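Local coordinates for adenosine monophosphate-protein transferase (Bartonella henselae str. Houston-1, PDB 5NH2) that transfers AMP from ATP to tyrosine and threonine residues of host target proteins through its Fic domain, at residues A[17-22]-A[153-158]; A[44-49]-A[65-70]; A[59-64]-A[76-81]; A[94-99]-A[149-154]. All coordinates share one frame; numbering follows the deposited sequence.

Interaction 1 (A[17-22]-A[153-158]); sequences TTLKNK and FREGNG. With MG (magnesium ion), chain C.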
# COMPACT_ATOMS: atom_id res chain seq x y z
N THR A 17 14.60 -6.63 20.77
CA THR A 17 13.42 -6.69 19.92
C THR A 17 13.74 -6.57 18.41
O THR A 17 12.82 -6.42 17.60
CB THR A 17 12.43 -5.61 20.37
OG1 THR A 17 11.11 -6.01 20.02
CG2 THR A 17 12.75 -4.27 19.72
N THR A 18 15.02 -6.61 18.03
CA THR A 18 15.45 -6.39 16.65
C THR A 18 15.58 -7.71 15.87
O THR A 18 16.25 -8.65 16.32
CB THR A 18 16.80 -5.67 16.64
OG1 THR A 18 16.71 -4.48 17.42
CG2 THR A 18 17.23 -5.30 15.19
N LEU A 19 14.97 -7.75 14.67
CA LEU A 19 15.01 -8.94 13.83
C LEU A 19 16.44 -9.19 13.32
O LEU A 19 17.10 -8.27 12.82
CB LEU A 19 14.04 -8.78 12.65
CG LEU A 19 12.52 -8.91 12.85
CD1 LEU A 19 11.80 -8.32 11.64
CD2 LEU A 19 12.06 -10.36 13.06
N LYS A 20 16.92 -10.43 13.46
CA LYS A 20 18.20 -10.80 12.88
C LYS A 20 18.24 -10.38 11.42
O LYS A 20 17.27 -10.61 10.68
CB LYS A 20 18.43 -12.31 13.01
CG LYS A 20 18.72 -12.80 14.45
CD LYS A 20 18.40 -14.28 14.55
CE LYS A 20 19.11 -14.92 15.75
NZ LYS A 20 18.99 -16.44 15.82
N ASN A 21 19.31 -9.72 11.01
CA ASN A 21 19.38 -9.21 9.65
C ASN A 21 20.78 -9.39 9.09
O ASN A 21 21.75 -9.60 9.82
CB ASN A 21 18.97 -7.73 9.57
CG ASN A 21 19.73 -6.85 10.58
OD1 ASN A 21 20.84 -6.38 10.31
ND2 ASN A 21 19.13 -6.67 11.75
N LYS A 22 20.88 -9.25 7.76
CA LYS A 22 22.15 -9.40 7.05
C LYS A 22 23.18 -8.29 7.33
O LYS A 22 24.36 -8.48 7.02
CB LYS A 22 21.86 -9.52 5.54
CG LYS A 22 21.32 -10.89 5.08
CD LYS A 22 20.82 -10.82 3.63
CE LYS A 22 20.76 -12.17 2.94
NZ LYS A 22 22.13 -12.62 2.55
N PHE A 153 3.69 -13.78 6.18
CA PHE A 153 5.12 -13.55 6.39
C PHE A 153 5.39 -13.07 7.82
O PHE A 153 4.52 -12.52 8.49
CB PHE A 153 5.73 -12.55 5.39
CG PHE A 153 5.59 -12.99 3.96
CD1 PHE A 153 6.49 -13.88 3.40
CD2 PHE A 153 4.51 -12.53 3.19
CE1 PHE A 153 6.34 -14.31 2.10
CE2 PHE A 153 4.35 -12.97 1.87
CZ PHE A 153 5.26 -13.86 1.32
N ARG A 154 6.61 -13.36 8.29
CA ARG A 154 7.06 -12.85 9.58
C ARG A 154 7.04 -11.33 9.65
O ARG A 154 6.69 -10.75 10.69
CB ARG A 154 8.47 -13.39 9.88
CG ARG A 154 9.06 -12.78 11.12
CD ARG A 154 8.17 -13.03 12.31
NE ARG A 154 8.75 -12.55 13.56
CZ ARG A 154 8.53 -11.34 14.06
NH1 ARG A 154 7.76 -10.48 13.41
NH2 ARG A 154 9.09 -10.98 15.22
N GLU A 155 7.46 -10.65 8.56
CA GLU A 155 7.40 -9.19 8.43
C GLU A 155 7.36 -8.81 6.93
O GLU A 155 7.79 -9.59 6.07
CB GLU A 155 8.60 -8.56 9.16
CG GLU A 155 8.68 -7.03 9.07
CD GLU A 155 7.82 -6.31 10.09
OE1 GLU A 155 7.97 -6.60 11.30
OE2 GLU A 155 7.01 -5.44 9.67
N GLY A 156 6.83 -7.60 6.64
CA GLY A 156 6.63 -7.15 5.28
C GLY A 156 5.34 -7.60 4.58
O GLY A 156 5.30 -7.65 3.33
N ASN A 157 4.27 -7.90 5.33
CA ASN A 157 3.04 -8.43 4.71
C ASN A 157 2.28 -7.35 3.92
O ASN A 157 1.85 -7.58 2.77
CB ASN A 157 2.14 -9.04 5.79
CG ASN A 157 2.78 -10.28 6.41
OD1 ASN A 157 2.72 -11.36 5.81
ND2 ASN A 157 3.45 -10.11 7.57
N GLY A 158 2.12 -6.17 4.50
CA GLY A 158 1.39 -5.14 3.78
C GLY A 158 2.05 -4.76 2.47
O GLY A 158 1.37 -4.63 1.44
MG MG C . 5.93 -4.36 7.78
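Leu19 sets CG anti to its carbonyl carbon (chi1 -75°), which carries both methyls toward the 153-158 loop; Arg154 starts with CG opposite the backbone N and then bends at chi2 (58°), bringing its guanidinium round to meet one of them, CD2. That loop is the central part of the Fic signature motif, HPFREGNGR in this protein, and it leads into the first turn of helix 157-171. Residues 17-22 come from the irregular N-terminal region ahead of helix 28-46. Leu19 lays CD2 over one face of the Arg154 guanidinium, displaced toward its rim, 3.7 Å from Arg154 NH2. The other methyl, Leu19 CD1, rests against Glu155 CB at 4.1 Å. The contact is therefore small and apolar on the Leu19 side, and no hydrogen bond crosses it. The Glu155 carboxylate turns away to the magnesium ion, bound by Glu155 OE2 at 2.4 Å. Residues 155-158 are part of the ATP-binding site, so Leu19 packs directly beside the nucleotide and metal region; its neighbour Lys20 is salt-bridged to Asp87 and makes a cation-pi contact with Phe85. Gly156, with positive phi, takes the N-cap position of the helix. Asn157 braces the loop from within the helix by two bonds to one residue. Phe153 N reaches a lone pair of Asn157 OD1 in the carbonyl plane, at 2.6 Å, while Asn157 ND2 gives its hydrogen to Phe153 O at 2.8 Å, approaching from above that carbonyl's plane.

Interaction 2 (A[44-49]-A[65-70]); sequences INLREE and QQLFKN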
# COMPACT_ATOMS: atom_id res chain seq x y z
N ILE A 44 12.00 -0.14 -6.70
CA ILE A 44 12.21 0.52 -7.99
C ILE A 44 12.65 -0.49 -9.03
O ILE A 44 12.13 -0.52 -10.15
CB ILE A 44 13.17 1.71 -7.87
CG1 ILE A 44 12.36 2.97 -7.61
CG2 ILE A 44 13.81 1.99 -9.23
CD1 ILE A 44 12.04 3.22 -6.24
N ASN A 45 13.53 -1.43 -8.64
CA ASN A 45 14.01 -2.37 -9.64
C ASN A 45 12.93 -3.40 -10.00
O ASN A 45 12.75 -3.73 -11.17
CB ASN A 45 15.30 -3.02 -9.13
CG ASN A 45 16.53 -2.12 -9.35
OD1 ASN A 45 17.18 -2.12 -10.43
ND2 ASN A 45 16.85 -1.34 -8.32
N LEU A 46 12.18 -3.88 -9.01
CA LEU A 46 11.05 -4.77 -9.23
C LEU A 46 10.09 -4.21 -10.27
O LEU A 46 9.49 -4.97 -11.03
CB LEU A 46 10.30 -4.97 -7.92
CG LEU A 46 9.39 -6.18 -7.78
CD1 LEU A 46 9.93 -7.49 -8.46
CD2 LEU A 46 9.21 -6.38 -6.27
N ARG A 47 9.94 -2.89 -10.31
CA ARG A 47 9.05 -2.31 -11.32
C ARG A 47 9.50 -2.64 -12.74
O ARG A 47 8.72 -2.43 -13.67
CB ARG A 47 8.94 -0.80 -11.11
CG ARG A 47 7.94 -0.41 -10.03
CD ARG A 47 6.80 0.42 -10.62
NE ARG A 47 5.69 0.71 -9.71
CZ ARG A 47 4.72 1.60 -9.98
NH1 ARG A 47 4.74 2.28 -11.13
NH2 ARG A 47 3.74 1.80 -9.11
N GLU A 48 10.72 -3.15 -12.93
CA GLU A 48 11.29 -3.46 -14.24
C GLU A 48 11.20 -4.92 -14.67
O GLU A 48 11.65 -5.24 -15.77
CB GLU A 48 12.76 -3.02 -14.25
CG GLU A 48 12.95 -1.48 -14.14
CD GLU A 48 12.48 -0.73 -15.38
OE1 GLU A 48 11.60 0.16 -15.27
OE2 GLU A 48 12.99 -1.06 -16.47
N GLU A 49 10.66 -5.82 -13.84
CA GLU A 49 10.49 -7.23 -14.21
C GLU A 49 9.21 -7.43 -15.02
O GLU A 49 8.24 -6.68 -14.89
CB GLU A 49 10.40 -8.14 -12.97
CG GLU A 49 11.60 -8.11 -12.03
CD GLU A 49 11.58 -9.24 -10.98
OE1 GLU A 49 10.52 -9.90 -10.80
OE2 GLU A 49 12.63 -9.44 -10.31
N GLN A 65 10.63 -11.97 -1.60
CA GLN A 65 12.04 -12.28 -1.74
C GLN A 65 12.81 -11.15 -2.41
O GLN A 65 13.95 -10.87 -2.04
CB GLN A 65 12.21 -13.56 -2.53
CG GLN A 65 13.63 -14.12 -2.45
CD GLN A 65 14.12 -14.64 -3.78
OE1 GLN A 65 14.23 -13.89 -4.76
NE2 GLN A 65 14.42 -15.93 -3.84
N GLN A 66 12.21 -10.48 -3.39
CA GLN A 66 12.97 -9.40 -4.03
C GLN A 66 13.02 -8.19 -3.11
O GLN A 66 14.06 -7.53 -3.01
CB GLN A 66 12.38 -9.05 -5.42
CG GLN A 66 12.58 -10.22 -6.43
CD GLN A 66 14.04 -10.51 -6.75
OE1 GLN A 66 14.55 -11.59 -6.48
NE2 GLN A 66 14.72 -9.53 -7.32
N LEU A 67 11.94 -7.93 -2.36
CA LEU A 67 11.95 -6.73 -1.50
C LEU A 67 12.99 -6.84 -0.40
O LEU A 67 13.65 -5.85 -0.07
CB LEU A 67 10.55 -6.44 -0.89
CG LEU A 67 9.37 -6.15 -1.85
CD1 LEU A 67 8.05 -5.89 -1.13
CD2 LEU A 67 9.67 -5.03 -2.88
N PHE A 68 13.08 -8.01 0.24
CA PHE A 68 13.83 -8.16 1.49
C PHE A 68 15.10 -9.00 1.42
O PHE A 68 15.72 -9.24 2.47
CB PHE A 68 12.87 -8.68 2.57
CG PHE A 68 11.72 -7.75 2.81
CD1 PHE A 68 11.93 -6.55 3.48
CD2 PHE A 68 10.44 -8.06 2.34
CE1 PHE A 68 10.86 -5.64 3.67
CE2 PHE A 68 9.35 -7.17 2.52
CZ PHE A 68 9.56 -5.95 3.20
N LYS A 69 15.49 -9.49 0.23
CA LYS A 69 16.67 -10.34 0.10
C LYS A 69 17.95 -9.71 0.67
O LYS A 69 18.85 -10.44 1.08
CB LYS A 69 16.89 -10.68 -1.38
CG LYS A 69 17.13 -9.45 -2.26
CD LYS A 69 17.01 -9.75 -3.77
CE LYS A 69 17.87 -10.89 -4.19
NZ LYS A 69 19.31 -10.66 -3.81
N ASN A 70 18.09 -8.40 0.62
CA ASN A 70 19.31 -7.83 1.17
C ASN A 70 19.23 -7.60 2.68
O ASN A 70 20.23 -7.23 3.30
CB ASN A 70 19.62 -6.52 0.45
CG ASN A 70 20.00 -6.76 -1.00
OD1 ASN A 70 20.82 -7.61 -1.29
ND2 ASN A 70 19.39 -6.03 -1.91
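Leu46 and Leu67 cross at about a right angle and meet through a single methyl each, Leu46 CD2 lying 3.7 Å from Leu67 CD2. They join two helices of the mainly helical Fic domain region, 28-46 and 57-68, at the place where residues 44-49 come alongside residues 65-70. Leu46 has CG anti to the backbone N (chi1 -160°), which aims its branched end across the gap, whereas the stem of Leu67 runs to the flank of the contact and only its end turns inward. Leu163 of helix 157-171 touches both leucines, making a small three-helix apolar cluster, and Leu67 further packs on Thr160 of that helix, close to the ATP-binding residue Arg159. The second methyl of Leu46, CD1, reaches the root of the Gln66 side chain, 4.2 Å from Gln66 CB.

Nearer the rim, Glu49 and Gln66 slant past one another, with the carboxylate and amide planes 40° apart. Glu49 is extended beyond CG and lays its carboxylate beside the bent Gln66 chain, Glu49 OE2 standing 4.0 Å from Gln66 CG. Its other oxygen is held by His62 NE2, one helical turn before Gln66, which fixes the carboxylate against helix 57-68. The outer side of the 44-49 segment faces the antitoxin chain, where Glu48 makes a salt bridge to Lys20 of BiaA and Asn45 a hydrogen bond to Asn61 of BiaA. A type I turn from Leu46 to Glu49 brings Glu49 round to the side of helix 57-68, closed by Glu49 N bonded to Leu46 O at 3.2 Å.

Interaction 3 (A[59-64]-A[76-81]); sequences YLCHIH and GYLRHI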
# COMPACT_ATOMS: atom_id res chain seq x y z
N TYR A 59 4.37 -16.46 -6.74
CA TYR A 59 4.66 -15.09 -7.13
C TYR A 59 4.69 -14.18 -5.92
O TYR A 59 5.62 -13.38 -5.76
CB TYR A 59 3.64 -14.60 -8.15
CG TYR A 59 3.91 -13.18 -8.67
CD1 TYR A 59 5.09 -12.90 -9.38
CD2 TYR A 59 2.99 -12.14 -8.48
CE1 TYR A 59 5.35 -11.59 -9.87
CE2 TYR A 59 3.24 -10.87 -8.96
CZ TYR A 59 4.43 -10.59 -9.67
OH TYR A 59 4.67 -9.31 -10.17
N LEU A 60 3.71 -14.31 -5.02
CA LEU A 60 3.74 -13.58 -3.74
C LEU A 60 5.09 -13.72 -3.03
O LEU A 60 5.67 -12.72 -2.56
CB LEU A 60 2.60 -14.06 -2.84
CG LEU A 60 2.41 -13.28 -1.57
CD1 LEU A 60 1.76 -11.95 -1.88
CD2 LEU A 60 1.63 -14.09 -0.48
N CYS A 61 5.61 -14.97 -2.96
CA CYS A 61 6.87 -15.19 -2.27
C CYS A 61 8.06 -14.62 -3.05
O CYS A 61 9.03 -14.16 -2.43
CB CYS A 61 7.09 -16.68 -1.99
SG CYS A 61 5.96 -17.33 -0.70
N HIS A 62 8.00 -14.64 -4.38
CA HIS A 62 9.02 -13.98 -5.21
C HIS A 62 9.06 -12.46 -4.95
O HIS A 62 10.14 -11.89 -4.75
CB HIS A 62 8.73 -14.28 -6.70
CG HIS A 62 9.55 -13.47 -7.67
ND1 HIS A 62 10.84 -13.81 -8.03
CD2 HIS A 62 9.25 -12.35 -8.37
CE1 HIS A 62 11.31 -12.92 -8.89
NE2 HIS A 62 10.37 -12.02 -9.11
N ILE A 63 7.91 -11.81 -4.90
CA ILE A 63 7.87 -10.39 -4.51
C ILE A 63 8.53 -10.15 -3.14
O ILE A 63 9.39 -9.26 -2.99
CB ILE A 63 6.42 -9.89 -4.53
CG1 ILE A 63 5.92 -9.79 -5.95
CG2 ILE A 63 6.33 -8.57 -3.85
CD1 ILE A 63 4.46 -9.45 -5.95
N HIS A 64 8.12 -10.91 -2.11
CA HIS A 64 8.71 -10.73 -0.77
C HIS A 64 10.22 -10.97 -0.82
O HIS A 64 11.01 -10.22 -0.22
CB HIS A 64 8.01 -11.67 0.23
CG HIS A 64 8.41 -11.47 1.67
ND1 HIS A 64 9.53 -12.06 2.22
CD2 HIS A 64 7.83 -10.76 2.67
CE1 HIS A 64 9.64 -11.69 3.48
NE2 HIS A 64 8.61 -10.91 3.79
N GLY A 76 11.18 -14.18 1.37
CA GLY A 76 10.39 -15.15 0.62
C GLY A 76 9.96 -16.41 1.36
O GLY A 76 9.34 -17.28 0.73
N TYR A 77 10.27 -16.58 2.64
CA TYR A 77 9.78 -17.75 3.38
C TYR A 77 8.59 -17.39 4.28
O TYR A 77 8.54 -16.32 4.90
CB TYR A 77 10.90 -18.40 4.23
CG TYR A 77 12.06 -19.05 3.43
CD1 TYR A 77 12.94 -18.27 2.68
CD2 TYR A 77 12.30 -20.43 3.49
CE1 TYR A 77 14.01 -18.85 1.98
CE2 TYR A 77 13.36 -21.00 2.81
CZ TYR A 77 14.21 -20.20 2.05
OH TYR A 77 15.27 -20.75 1.36
N LEU A 78 7.60 -18.29 4.28
CA LEU A 78 6.37 -18.18 5.04
C LEU A 78 6.62 -18.54 6.49
O LEU A 78 7.47 -19.38 6.80
CB LEU A 78 5.30 -19.11 4.44
CG LEU A 78 4.97 -18.74 2.98
CD1 LEU A 78 4.13 -19.83 2.33
CD2 LEU A 78 4.34 -17.38 2.78
N ARG A 79 5.82 -17.96 7.39
CA ARG A 79 6.20 -18.01 8.80
C ARG A 79 5.83 -19.32 9.50
O ARG A 79 6.31 -19.58 10.62
CB ARG A 79 5.56 -16.83 9.54
CG ARG A 79 4.08 -16.91 9.63
CD ARG A 79 3.49 -15.78 10.51
NE ARG A 79 2.12 -15.46 10.14
CZ ARG A 79 1.03 -15.98 10.70
NH1 ARG A 79 1.12 -16.87 11.71
NH2 ARG A 79 -0.16 -15.60 10.26
N HIS A 80 4.99 -20.15 8.90
CA HIS A 80 4.70 -21.44 9.54
C HIS A 80 5.64 -22.55 9.07
O HIS A 80 5.46 -23.69 9.50
CB HIS A 80 3.24 -21.84 9.29
CG HIS A 80 2.94 -22.17 7.87
ND1 HIS A 80 3.08 -21.25 6.85
CD2 HIS A 80 2.52 -23.32 7.29
CE1 HIS A 80 2.74 -21.82 5.70
NE2 HIS A 80 2.39 -23.07 5.94
N ILE A 81 6.62 -22.24 8.23
CA ILE A 81 7.62 -23.21 7.77
C ILE A 81 8.89 -22.96 8.55
O ILE A 81 9.38 -21.82 8.57
CB ILE A 81 7.89 -23.07 6.27
CG1 ILE A 81 6.57 -22.86 5.56
CG2 ILE A 81 8.70 -24.27 5.74
CD1 ILE A 81 5.61 -23.94 5.84
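One hydrogen bond links His64 to Gly76: Gly76 N donates to His64 ND1 over 2.8 Å, with an N-H...N angle of 164°. The amide arrives at the edge of the imidazole, close to the ring plane, and the His64 side chain is set up for it with CG anti to the backbone N (chi1 -173°). The other ring nitrogen, NE2, is bonded to Glu155 O, so both nitrogens are engaged, and the ring stacks on Phe153 of the Fic motif, tying its helix to the active-site loop. With ND1 accepting and NE2 facing a carbonyl oxygen, the bonding is consistent with a neutral ring protonated at NE2.

Main-chain packing comes next. Cys61 and Gly76 bring their CA atoms to 4.6 Å, and Cys61 O lies 3.5 Å from Gly76 CA. Gly76 has no side chain to hold the backbones apart, and its positive phi turns the chain against the helix. This is where the loop between helix 57-68 and strand 83-84 of the Fic domain folds back along the helix it has just left.

Apolar contact is carried by Cys61 and Leu78. Cys61 SG points to the loop and touches Leu78 CD2 at 3.8 Å, with Gly76 O beside the same sulfur at 3.7 Å. Leu78 goes on to pack against Pro152, Phe153 and Leu115, filling the angle between this helix, helix 109-124 and the motif loop. The following residue, Arg79, spends its guanidinium on backbone oxygens, with NE bonded to His151 O and NH2 to Ala106 O.

Interaction 4 (A[94-99]-A[149-154]); sequences PEMKRT and QLHPFR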
# COMPACT_ATOMS: atom_id res chain seq x y z
N PRO A 94 4.09 -19.89 13.67
CA PRO A 94 2.72 -20.34 13.28
C PRO A 94 1.59 -19.49 13.88
O PRO A 94 0.53 -19.35 13.27
CB PRO A 94 2.67 -21.80 13.81
CG PRO A 94 3.59 -21.80 15.02
CD PRO A 94 4.78 -20.90 14.48
N GLU A 95 1.80 -18.87 15.03
CA GLU A 95 0.80 -17.97 15.59
C GLU A 95 1.48 -16.64 15.87
O GLU A 95 2.48 -16.59 16.60
CB GLU A 95 0.14 -18.56 16.87
CG GLU A 95 -0.95 -17.66 17.45
CD GLU A 95 -1.54 -18.09 18.78
OE1 GLU A 95 -2.15 -17.23 19.50
OE2 GLU A 95 -1.43 -19.29 19.11
N MET A 96 0.98 -15.57 15.27
CA MET A 96 1.54 -14.24 15.52
C MET A 96 0.45 -13.42 16.21
O MET A 96 -0.48 -12.93 15.56
CB MET A 96 1.99 -13.59 14.20
CG MET A 96 2.07 -12.05 14.20
SD MET A 96 3.01 -11.41 12.75
CE MET A 96 3.83 -12.92 12.26
N LYS A 97 0.61 -13.21 17.51
CA LYS A 97 -0.44 -12.59 18.29
C LYS A 97 -0.40 -11.09 18.06
O LYS A 97 0.66 -10.52 17.79
CB LYS A 97 -0.27 -12.90 19.78
CG LYS A 97 -0.42 -14.37 20.15
CD LYS A 97 0.23 -14.67 21.52
CE LYS A 97 -0.68 -15.45 22.45
NZ LYS A 97 -0.15 -15.51 23.85
N ARG A 98 -1.57 -10.48 18.11
CA ARG A 98 -1.72 -9.05 17.95
C ARG A 98 -2.00 -8.41 19.30
O ARG A 98 -2.78 -8.95 20.10
CB ARG A 98 -2.86 -8.76 16.98
CG ARG A 98 -3.07 -9.82 15.90
CD ARG A 98 -4.01 -9.26 14.81
NE ARG A 98 -3.62 -7.92 14.32
CZ ARG A 98 -4.35 -7.14 13.51
NH1 ARG A 98 -5.55 -7.52 13.05
NH2 ARG A 98 -3.86 -5.97 13.13
N THR A 99 -1.37 -7.26 19.57
CA THR A 99 -1.67 -6.48 20.78
C THR A 99 -2.96 -5.71 20.52
O THR A 99 -3.01 -4.89 19.60
CB THR A 99 -0.52 -5.53 21.13
OG1 THR A 99 0.58 -6.26 21.68
CG2 THR A 99 -0.93 -4.52 22.16
N GLN A 149 -6.06 -11.50 6.32
CA GLN A 149 -6.19 -12.37 7.49
C GLN A 149 -5.05 -13.38 7.56
O GLN A 149 -4.60 -13.73 8.66
CB GLN A 149 -7.55 -13.07 7.47
CG GLN A 149 -7.91 -13.78 8.77
CD GLN A 149 -7.58 -15.28 8.72
OE1 GLN A 149 -7.30 -15.83 7.65
NE2 GLN A 149 -7.64 -15.96 9.89
N LEU A 150 -4.55 -13.83 6.41
CA LEU A 150 -3.57 -14.90 6.41
C LEU A 150 -2.22 -14.37 6.88
O LEU A 150 -1.61 -14.95 7.80
CB LEU A 150 -3.51 -15.55 5.03
CG LEU A 150 -4.68 -16.35 4.39
CD1 LEU A 150 -4.29 -16.75 2.93
CD2 LEU A 150 -5.19 -17.61 5.20
N HIS A 151 -1.77 -13.23 6.32
CA HIS A 151 -0.66 -12.43 6.87
C HIS A 151 0.53 -13.37 6.97
O HIS A 151 1.05 -13.63 8.07
CB HIS A 151 -1.10 -11.84 8.23
CG HIS A 151 -0.18 -10.80 8.79
ND1 HIS A 151 -0.24 -9.47 8.44
CD2 HIS A 151 0.81 -10.90 9.72
CE1 HIS A 151 0.68 -8.80 9.11
NE2 HIS A 151 1.35 -9.64 9.88
N PRO A 152 0.86 -14.03 5.87
CA PRO A 152 1.68 -15.25 5.96
C PRO A 152 3.16 -15.02 6.24
O PRO A 152 3.86 -16.03 6.40
CB PRO A 152 1.50 -15.92 4.58
CG PRO A 152 1.28 -14.78 3.62
CD PRO A 152 0.52 -13.68 4.47
N PHE A 153 3.69 -13.78 6.18
CA PHE A 153 5.12 -13.55 6.39
C PHE A 153 5.39 -13.07 7.82
O PHE A 153 4.52 -12.52 8.49
CB PHE A 153 5.73 -12.55 5.39
CG PHE A 153 5.59 -12.99 3.96
CD1 PHE A 153 6.49 -13.88 3.40
CD2 PHE A 153 4.51 -12.53 3.19
CE1 PHE A 153 6.34 -14.31 2.10
CE2 PHE A 153 4.35 -12.97 1.87
CZ PHE A 153 5.26 -13.86 1.32
N ARG A 154 6.61 -13.36 8.29
CA ARG A 154 7.06 -12.85 9.58
C ARG A 154 7.04 -11.33 9.65
O ARG A 154 6.69 -10.75 10.69
CB ARG A 154 8.47 -13.39 9.88
CG ARG A 154 9.06 -12.78 11.12
CD ARG A 154 8.17 -13.03 12.31
NE ARG A 154 8.75 -12.55 13.56
CZ ARG A 154 8.53 -11.34 14.06
NH1 ARG A 154 7.76 -10.48 13.41
NH2 ARG A 154 9.09 -10.98 15.22
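Met96 pushes its sulfur against the edge of His151, with Met96 SD 3.8 Å from both His151 NE2 and His151 CD2. This is an edge-on Met-aromatic contact, the sulfur 4.6 Å from the ring centroid and 81° off the ring normal, and the two side chains cross at about a right angle. The thioether folds back at chi3 (-16°), which turns the terminal methyl away from the ring to the main chain beyond: Met96 CE lies 3.9 Å from Phe153 O and equally far from Arg154 O. His151 opens the Fic motif directly after helix 133-150, in a positive-phi conformation, and its ring also stacks on Phe105 and touches Asn157. Residues 94-99 follow the hairpin 83-84/90-91 and include Arg98 and Thr99, which probably bind ATP, as in related Fic proteins.

Away from this close-fitting part the contact thins out. Of the Arg154 side chain, the aliphatic stem comes nearest, Met96 CE and Arg154 CD being 4.3 Å apart. Glu95, Lys97 and Thr99 belong to the exposed side of the loop, and no hydrogen bond spans the two segments. The end of Arg98 comes nearer the ring without meeting it, Arg98 NH2 staying 6.9 Å from His151 ND1.

Interactions 2 and 3 share helix 57-68, and their segments alternate along the chain; both are nested within the long loop that interaction 1 closes from the N-terminal region to the Fic motif. Interaction 4 comes after them and ends on the same stretch as interaction 1, sharing Phe153 and Arg154. Interactions 1, 3 and 4 lie about 12 to 13 Å apart, centre to centre, on one side of the chain's centre, so the motif loop is approached from the N-terminal loop, from helix 57-68 and from the loop 94-99. Interaction 2, about 23 Å from interaction 4 between centres, joins helix 57-68 to the end of helix 28-46, whose 44-49 segment also meets BiaA.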